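Octaprenyl-diphosphate synthase (Roseobacter denitrificans, PDB 4JXN) probably makes all-trans-octaprenyl diphosphate, the side-chain precursor of isoprenoid quinones, by adding five isopentenyl units to farnesyl diphosphate with magnesium as cofactor. Local coordinates at residues 251-256 and 289-294. Sequence-based numbering, arbitrary orientation.
Sequences IKAVAK and HAALTD
The Schellman turn that ends helix 278-288 and leads into helix 291-309 packs here, through H289, A291 and D294, against K252 and A253 of helix 248-254 and K256 just beyond them. K256 lays its CB over one face of the H289 imidazole, a CH-pi contact 3.9 Å from the ring centroid and displaced toward the rim on the ND1 side, 18° off the normal. With CG beside its own backbone N (chi1 -81°), K256 then runs extended past the ring toward the H289 carbonyl. There a water donates to H289 O (2.6 Å) and D294 OD2 (2.8 Å), and K256 NZ reaches it by a weak bond; NZ and OD2 stay 4.5 Å apart, too far for a salt bridge. A290, with positive phi, is the C-prime residue of the turn, its N bonded to H287 O while A291 N returns to L286 O, within the all-helical polyprenyl synthetase fold. The CB atoms of A291 and A253 approach to 4.5 Å, A291 pointing its methyl at the other segment, and both also touch L286. K252 crosses D294 obliquely, CD 3.9 Å from D294 CB, before its NZ turns away to a salt bridge with E170. H289 NE2 is hydrogen-bonded to E261 on helix 259-270; an alanine at H289 would probably leave that carboxylate without this partner and K256 CB without the ring face it rests on.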
loop_
_atom_site.group_PDB
_atom_site.type_symbol
_atom_site.label_atom_id
_atom_site.label_comp_id
_atom_site.label_asym_id
_atom_site.label_seq_id
_atom_site.Cartn_x
_atom_site.Cartn_y
_atom_site.Cartn_z
ATOM N N ILE A 251 29.569 -8.320 3.636
ATOM C CA ILE A 251 29.486 -8.603 5.063
ATOM C C ILE A 251 30.593 -9.546 5.492
ATOM O O ILE A 251 31.220 -9.381 6.556
ATOM C CB ILE A 251 28.124 -9.242 5.432
ATOM C CG1 ILE A 251 27.002 -8.219 5.283
ATOM C CG2 ILE A 251 28.137 -9.776 6.863
ATOM C CD1 ILE A 251 25.623 -8.833 5.216
ATOM N N LYS A 252 30.780 -10.576 4.685
ATOM C CA LYS A 252 31.790 -11.569 4.957
ATOM C C LYS A 252 33.205 -10.972 4.846
ATOM O O LYS A 252 34.113 -11.393 5.567
ATOM C CB LYS A 252 31.623 -12.739 3.991
ATOM C CG LYS A 252 30.459 -13.661 4.314
ATOM C CD LYS A 252 30.605 -14.979 3.562
ATOM C CE LYS A 252 29.434 -15.927 3.797
ATOM N NZ LYS A 252 29.545 -16.634 5.100
ATOM N N ALA A 253 33.390 -10.001 3.945
ATOM C CA ALA A 253 34.687 -9.298 3.829
ATOM C C ALA A 253 34.937 -8.408 5.038
ATOM O O ALA A 253 35.977 -8.517 5.706
ATOM C CB ALA A 253 34.749 -8.480 2.554
ATOM N N VAL A 254 33.963 -7.552 5.335
ATOM C CA VAL A 254 34.055 -6.634 6.468
ATOM C C VAL A 254 34.288 -7.400 7.767
ATOM O O VAL A 254 35.090 -6.989 8.602
ATOM C CB VAL A 254 32.795 -5.754 6.585
ATOM C CG1 VAL A 254 32.816 -4.953 7.882
ATOM C CG2 VAL A 254 32.670 -4.825 5.375
ATOM N N ALA A 255 33.599 -8.525 7.913
ATOM C CA ALA A 255 33.736 -9.383 9.081
ATOM C C ALA A 255 35.167 -9.802 9.368
ATOM O O ALA A 255 35.477 -10.191 10.490
ATOM C CB ALA A 255 32.859 -10.619 8.923
ATOM N N LYS A 256 36.042 -9.719 8.370
ATOM C CA LYS A 256 37.450 -10.087 8.549
ATOM C C LYS A 256 38.427 -8.920 8.405
ATOM O O LYS A 256 39.653 -9.114 8.367
ATOM C CB LYS A 256 37.790 -11.195 7.566
ATOM C CG LYS A 256 37.330 -12.545 8.077
ATOM C CD LYS A 256 37.010 -13.471 6.932
ATOM C CE LYS A 256 36.960 -14.920 7.372
ATOM N NZ LYS A 256 36.842 -15.806 6.191
ATOM N N HIS A 289 39.558 -12.656 1.171
ATOM C CA HIS A 289 38.853 -13.231 2.300
ATOM C C HIS A 289 37.867 -14.330 1.917
ATOM O O HIS A 289 37.000 -14.662 2.718
ATOM C CB HIS A 289 38.095 -12.119 3.044
ATOM C CG HIS A 289 38.986 -11.122 3.704
ATOM N ND1 HIS A 289 39.988 -11.485 4.577
ATOM C CD2 HIS A 289 39.017 -9.771 3.633
ATOM C CE1 HIS A 289 40.604 -10.400 5.009
ATOM N NE2 HIS A 289 40.035 -9.348 4.451
ATOM N N ALA A 290 37.988 -14.867 0.705
ATOM C CA ALA A 290 37.106 -15.929 0.192
ATOM C C ALA A 290 35.615 -15.576 0.285
ATOM O O ALA A 290 34.772 -16.435 0.538
ATOM C CB ALA A 290 37.392 -17.244 0.918
ATOM N N ALA A 291 35.286 -14.308 0.083
ATOM C CA ALA A 291 33.934 -13.836 0.357
ATOM C C ALA A 291 32.953 -14.285 -0.700
ATOM O O ALA A 291 31.764 -14.382 -0.432
ATOM C CB ALA A 291 33.908 -12.329 0.469
ATOM N N LEU A 292 33.446 -14.558 -1.902
ATOM C CA LEU A 292 32.569 -14.920 -2.985
ATOM C C LEU A 292 32.351 -16.418 -2.979
ATOM O O LEU A 292 31.220 -16.855 -3.043
ATOM C CB LEU A 292 33.084 -14.415 -4.334
ATOM C CG LEU A 292 33.038 -12.882 -4.490
ATOM C CD1 LEU A 292 33.802 -12.443 -5.729
ATOM C CD2 LEU A 292 31.606 -12.367 -4.539
ATOM N N THR A 293 33.418 -17.191 -2.858
ATOM C CA THR A 293 33.313 -18.658 -2.790
ATOM C C THR A 293 32.382 -19.071 -1.655
ATOM O O THR A 293 31.546 -19.964 -1.777
ATOM C CB THR A 293 34.676 -19.295 -2.468
ATOM O OG1 THR A 293 35.705 -18.308 -2.571
ATOM C CG2 THR A 293 34.963 -20.461 -3.393
ATOM N N ASP A 294 32.573 -18.403 -0.533
ATOM C CA ASP A 294 31.817 -18.664 0.642
ATOM C C ASP A 294 30.340 -18.272 0.484
ATOM O O ASP A 294 29.454 -18.939 1.022
ATOM C CB ASP A 294 32.408 -17.913 1.832
ATOM C CG ASP A 294 33.679 -18.547 2.388
ATOM O OD1 ASP A 294 34.279 -19.453 1.759
ATOM O OD2 ASP A 294 34.073 -18.101 3.492
HETATM O O HOH W 1 34.719 -15.421 3.733
#